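Local coordinates for uncharacterized protein (PDB 4Q53) that is of unknown function but adopts a cystatin-like fold and belongs to the NTF2 clan, at residues 11-16 against 59-64; 46-51 against 103-108. One frame throughout, in Å; residues are numbered along the deposited sequence. Where two conformers were deposited one is given.

Interaction 1 of 2, residues 11-16 against 59-64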
loop_
_atom_site.group_PDB
_atom_site.type_symbol
_atom_site.label_atom_id
_atom_site.label_comp_id
_atom_site.label_asym_id
_atom_site.label_seq_id
_atom_site.Cartn_x
_atom_site.Cartn_y
_atom_site.Cartn_z
ATOM N N ALA A 11 -2.622 -0.816 8.415
ATOM C CA ALA A 11 -3.396 -1.653 7.513
ATOM C C ALA A 11 -2.533 -2.733 6.882
ATOM O O ALA A 11 -2.963 -3.879 6.747
ATOM C CB ALA A 11 -4.049 -0.809 6.444
ATOM N N PHE A 12 -1.318 -2.375 6.468
ATOM C CA PHE A 12 -0.396 -3.369 5.942
ATOM C C PHE A 12 0.043 -4.355 7.013
ATOM O O PHE A 12 0.104 -5.550 6.756
ATOM C CB PHE A 12 0.819 -2.714 5.288
ATOM C CG PHE A 12 0.613 -2.389 3.835
ATOM C CD1 PHE A 12 0.097 -1.178 3.459
ATOM C CD2 PHE A 12 0.924 -3.317 2.853
ATOM C CE1 PHE A 12 -0.110 -0.883 2.126
ATOM C CE2 PHE A 12 0.702 -3.031 1.508
ATOM C CZ PHE A 12 0.197 -1.814 1.146
ATOM N N LYS A 13 0.336 -3.866 8.217
ATOM C CA LYS A 13 0.735 -4.753 9.317
ATOM C C LYS A 13 -0.325 -5.821 9.590
ATOM O O LYS A 13 -0.013 -6.966 9.945
ATOM C CB LYS A 13 0.966 -3.959 10.605
ATOM C CG LYS A 13 2.293 -3.216 10.626
ATOM C CD LYS A 13 2.436 -2.406 11.907
ATOM C CE LYS A 13 3.806 -1.774 12.046
ATOM N NZ LYS A 13 4.876 -2.765 12.371
ATOM N N GLU A 14 -1.582 -5.443 9.404
ATOM C CA GLU A 14 -2.704 -6.323 9.701
ATOM C C GLU A 14 -3.252 -7.029 8.464
ATOM O O GLU A 14 -4.166 -7.838 8.572
ATOM C CB GLU A 14 -3.823 -5.514 10.344
ATOM C CG GLU A 14 -3.395 -4.741 11.581
ATOM C CD GLU A 14 -4.408 -3.700 11.979
ATOM O OE1 GLU A 14 -5.618 -3.957 11.806
ATOM O OE2 GLU A 14 -4.005 -2.609 12.433
ATOM N N GLY A 15 -2.722 -6.715 7.285
ATOM C CA GLY A 15 -3.221 -7.325 6.063
ATOM C C GLY A 15 -4.699 -7.036 5.874
ATOM O O GLY A 15 -5.479 -7.920 5.501
ATOM N N ASN A 16 -5.070 -5.783 6.119
ATOM C CA ASN A 16 -6.478 -5.406 6.104
ATOM C C ASN A 16 -6.797 -4.356 5.041
ATOM O O ASN A 16 -6.544 -3.166 5.187
ATOM C CB ASN A 16 -6.935 -4.957 7.492
ATOM C CG ASN A 16 -8.440 -4.936 7.614
ATOM O OD1 ASN A 16 -9.137 -4.655 6.644
ATOM N ND2 ASN A 16 -8.954 -5.255 8.800
ATOM N N SER A 59 4.463 -9.421 9.163
ATOM C CA SER A 59 4.975 -8.149 9.653
ATOM C C SER A 59 5.093 -7.159 8.511
ATOM O O SER A 59 5.188 -7.547 7.334
ATOM C CB SER A 59 6.338 -8.330 10.339
ATOM O OG SER A 59 7.358 -8.706 9.419
ATOM N N PHE A 60 5.092 -5.877 8.863
ATOM C CA PHE A 60 5.424 -4.805 7.931
ATOM C C PHE A 60 6.286 -3.823 8.693
ATOM O O PHE A 60 5.890 -3.318 9.736
ATOM C CB PHE A 60 4.173 -4.124 7.383
ATOM C CG PHE A 60 4.462 -3.040 6.388
ATOM C CD1 PHE A 60 5.199 -3.307 5.254
ATOM C CD2 PHE A 60 4.001 -1.760 6.595
ATOM C CE1 PHE A 60 5.474 -2.310 4.327
ATOM C CE2 PHE A 60 4.267 -0.769 5.678
ATOM C CZ PHE A 60 5.015 -1.047 4.545
ATOM N N ASN A 61 7.472 -3.576 8.168
ATOM C CA ASN A 61 8.406 -2.663 8.793
ATOM C C ASN A 61 8.866 -1.621 7.803
ATOM O O ASN A 61 9.427 -1.949 6.753
ATOM C CB ASN A 61 9.606 -3.417 9.348
ATOM C CG ASN A 61 9.241 -4.279 10.549
ATOM O OD1 ASN A 61 9.150 -3.789 11.675
ATOM N ND2 ASN A 61 9.016 -5.562 10.312
ATOM N N VAL A 62 8.646 -0.368 8.166
ATOM C CA VAL A 62 9.015 0.770 7.345
ATOM C C VAL A 62 10.473 1.125 7.594
ATOM O O VAL A 62 10.939 1.073 8.729
ATOM C CB VAL A 62 8.108 1.961 7.665
ATOM C CG1 VAL A 62 8.517 3.217 6.913
ATOM C CG2 VAL A 62 6.656 1.609 7.350
ATOM N N ASN A 63 11.182 1.492 6.527
ATOM C CA ASN A 63 12.562 1.974 6.651
ATOM C C ASN A 63 12.822 3.359 6.065
ATOM O O ASN A 63 13.905 3.893 6.238
ATOM C CB ASN A 63 13.552 0.945 6.089
ATOM C CG ASN A 63 13.523 -0.337 6.871
ATOM O OD1 ASN A 63 13.828 -0.352 8.055
ATOM N ND2 ASN A 63 13.128 -1.431 6.220
ATOM N N HIS A 64 11.835 3.949 5.392
ATOM C CA HIS A 64 11.995 5.323 4.908
ATOM C C HIS A 64 10.629 5.885 4.628
ATOM O O HIS A 64 9.813 5.246 3.949
ATOM C CB HIS A 64 12.810 5.286 3.643
ATOM C CG HIS A 64 13.415 6.576 3.185
ATOM N ND1 HIS A 64 13.458 7.762 3.893
ATOM C CD2 HIS A 64 14.075 6.813 2.032
ATOM C CE1 HIS A 64 14.098 8.668 3.162
ATOM N NE2 HIS A 64 14.499 8.113 2.043
HETATM O O HOH W 1 4.597 -5.594 11.853
#
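The last turn of the first helix, 6-14, lies against strand 57-67 of the curved sheet, and F12 and K13 both meet F60 there, one on the buried side, the other facing solvent. The CA atoms of K13 and F60 are 4.9 Å apart, so helix and strand backbones run close at this point. On the buried side, CB of F12 sits over one face of the F60 ring, 4.0 Å from its centroid and 27° off the normal, a CH-pi contact; CB of F12 comes closest to CD2 of F60, at 3.6 Å. The F60 ring is brought under the helix because CG stands anti to the backbone N (chi1 -178°). The rings themselves meet obliquely. On the solvent side, the K13 chain crosses F60 at about a right angle and bends at its last torsion, where NZ donates to the carbonyl O of F60 at 2.9 Å, almost in line with the C=O bond (167°). Water 1 accepts from both NZ of K13 and the backbone N of F60, tying the lysine to both polar backbone atoms of that residue. This is the N-terminal helix packed on the curved sheet, as in cystatin-like folds.

Interaction 2 of 2, residues 46-51 against 103-108; sequences GTMAAF and IRIDKT
Apolar packing between M48 and F51 of helix 41-54 and I103 and I105 of strand 97-107 makes up this buried contact. M48, a selenomethionine, and I105 reach toward each other tip to tip: CE of M48 is 3.9 Å from CD1 of I105, and SE of M48 lies 4.0 Å from the same methyl. Bends at chi2 and chi3 of M48 (both -53°) fold the selenium and its methyl toward the strand. Nearer the backbone of M48, its CG touches CD1 of I103 more loosely, at 4.4 Å. The other branch of I105 is used separately, with CG2 of I105 3.7 Å from CZ of F51.

Helix and strand run in nearly the same direction, 24° apart, with their axes 12.1 Å from each other at closest approach. At that spacing the side chains alone bridge the two, a helix packed on the sheet, here in the cystatin-like fold of the NTF2 clan.

The aromatic part of the contact is a CH-pi interaction. CD1 of I105 stands over the centre of one face of the F51 ring, 4.2 Å from the centroid and 9° off the normal. Around the same ring, F85 of strand 83-87 packs edge-to-face and H55 stacks. I105 also touches F85.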
loop_
_atom_site.group_PDB
_atom_site.type_symbol
_atom_site.label_atom_id
_atom_site.label_comp_id
_atom_site.label_asym_id
_atom_site.label_seq_id
_atom_site.Cartn_x
_atom_site.Cartn_y
_atom_site.Cartn_z
ATOM N N GLY A 46 -10.279 -4.090 -3.855
ATOM C CA GLY A 46 -10.472 -5.486 -4.211
ATOM C C GLY A 46 -9.176 -6.200 -4.541
ATOM O O GLY A 46 -8.949 -7.354 -4.147
ATOM N N THR A 47 -8.303 -5.511 -5.259
ATOM C CA THR A 47 -7.002 -6.064 -5.593
ATOM C C THR A 47 -6.173 -6.289 -4.313
ATOM O O THR A 47 -5.529 -7.319 -4.150
ATOM C CB THR A 47 -6.263 -5.114 -6.538
ATOM O OG1 THR A 47 -7.017 -4.986 -7.742
ATOM C CG2 THR A 47 -4.871 -5.618 -6.865
HETATM N N MSE A 48 -6.187 -5.317 -3.410
HETATM C CA MSE A 48 -5.446 -5.459 -2.157
HETATM C C MSE A 48 -6.055 -6.552 -1.273
HETATM O O MSE A 48 -5.326 -7.269 -0.595
HETATM C CB MSE A 48 -5.306 -4.106 -1.442
HETATM C CG MSE A 48 -4.346 -3.135 -2.158
HETATM SE SE MSE A 48 -2.594 -3.898 -2.522
HETATM C CE MSE A 48 -2.145 -4.523 -0.734
ATOM N N ALA A 49 -7.383 -6.696 -1.286
ATOM C CA ALA A 49 -8.027 -7.762 -0.527
ATOM C C ALA A 49 -7.521 -9.112 -1.024
ATOM O O ALA A 49 -7.187 -9.998 -0.235
ATOM C CB ALA A 49 -9.562 -7.693 -0.647
ATOM N N ALA A 50 -7.468 -9.274 -2.342
ATOM C CA ALA A 50 -6.987 -10.531 -2.911
ATOM C C ALA A 50 -5.510 -10.729 -2.546
ATOM O O ALA A 50 -5.078 -11.838 -2.225
ATOM C CB ALA A 50 -7.166 -10.550 -4.416
ATOM N N PHE A 51 -4.728 -9.663 -2.593
ATOM C CA PHE A 51 -3.316 -9.804 -2.281
ATOM C C PHE A 51 -3.125 -10.275 -0.845
ATOM O O PHE A 51 -2.389 -11.224 -0.596
ATOM C CB PHE A 51 -2.532 -8.508 -2.503
ATOM C CG PHE A 51 -1.061 -8.673 -2.234
ATOM C CD1 PHE A 51 -0.215 -9.176 -3.212
ATOM C CD2 PHE A 51 -0.538 -8.389 -0.979
ATOM C CE1 PHE A 51 1.130 -9.368 -2.953
ATOM C CE2 PHE A 51 0.796 -8.598 -0.715
ATOM C CZ PHE A 51 1.630 -9.079 -1.706
ATOM N N ILE A 103 0.723 2.187 -5.308
ATOM C CA ILE A 103 1.283 1.125 -4.483
ATOM C C ILE A 103 2.086 0.216 -5.394
ATOM O O ILE A 103 1.545 -0.310 -6.372
ATOM C CB ILE A 103 0.191 0.277 -3.791
ATOM C CG1 ILE A 103 -0.729 1.175 -2.954
ATOM C CG2 ILE A 103 0.813 -0.838 -2.969
ATOM C CD1 ILE A 103 -1.864 0.448 -2.276
ATOM N N ARG A 104 3.351 0.017 -5.056
ATOM C CA ARG A 104 4.211 -0.947 -5.719
ATOM C C ARG A 104 4.548 -2.030 -4.716
ATOM O O ARG A 104 4.931 -1.735 -3.584
ATOM C CB ARG A 104 5.490 -0.284 -6.230
ATOM C CG ARG A 104 6.418 -1.228 -6.967
ATOM C CD ARG A 104 7.729 -0.575 -7.444
ATOM N NE ARG A 104 8.731 -1.627 -7.636
ATOM C CZ ARG A 104 9.685 -1.961 -6.757
ATOM N NH1 ARG A 104 9.861 -1.291 -5.613
ATOM N NH2 ARG A 104 10.487 -2.971 -7.032
ATOM N N ILE A 105 4.433 -3.282 -5.146
ATOM C CA ILE A 105 4.746 -4.430 -4.308
ATOM C C ILE A 105 5.608 -5.354 -5.161
ATOM O O ILE A 105 5.195 -5.789 -6.236
ATOM C CB ILE A 105 3.468 -5.168 -3.856
ATOM C CG1 ILE A 105 2.592 -4.230 -3.023
ATOM C CG2 ILE A 105 3.838 -6.447 -3.083
ATOM C CD1 ILE A 105 1.283 -4.827 -2.569
ATOM N N ASP A 106 6.812 -5.637 -4.691
ATOM C CA ASP A 106 7.747 -6.446 -5.450
ATOM C C ASP A 106 8.408 -7.500 -4.591
ATOM O O ASP A 106 8.959 -7.201 -3.531
ATOM C CB ASP A 106 8.799 -5.626 -6.120
ATOM C CG ASP A 106 9.440 -6.418 -7.228
ATOM O OD1 ASP A 106 8.755 -6.632 -8.269
ATOM O OD2 ASP A 106 10.563 -6.918 -7.039
ATOM N N LYS A 107 8.325 -8.749 -5.033
ATOM C CA LYS A 107 8.838 -9.850 -4.249
ATOM C C LYS A 107 10.340 -9.781 -4.152
ATOM O O LYS A 107 11.008 -9.526 -5.133
ATOM C CB LYS A 107 8.429 -11.190 -4.876
ATOM C CG LYS A 107 8.661 -12.395 -3.981
ATOM C CD LYS A 107 8.173 -13.690 -4.629
ATOM C CE LYS A 107 8.472 -14.887 -3.740
ATOM N NZ LYS A 107 9.937 -15.044 -3.459
ATOM N N THR A 108 10.853 -10.042 -2.957
ATOM C CA THR A 108 12.275 -10.073 -2.715
ATOM C C THR A 108 12.900 -11.281 -3.373
ATOM O O THR A 108 12.205 -12.224 -3.729
ATOM C CB THR A 108 12.601 -10.132 -1.218
ATOM O OG1 THR A 108 12.088 -11.353 -0.693
ATOM C CG2 THR A 108 11.998 -8.947 -0.472
#

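Overall arrangement
Interactions 1 and 2 lie about 12 Å apart, centre to centre, and join directly through the F12 ring: CE2 of F12 is 3.9 Å from CE of M48, and CZ of F12 is 4.3 Å from CG2 of I103. The ring thus leads from the helix-end contact of 11-16 with 59-64 into the packing of 46-51 against 103-108, so the apolar side of interaction 1 is continuous with interaction 2. Both contacts reach the same mixed sheet, by strands 57-67 and 97-107, and the four segments alternate along the chain. Interaction 1 is partly buried, with K13 exposed to solvent, whereas all four touching residues of interaction 2 are buried.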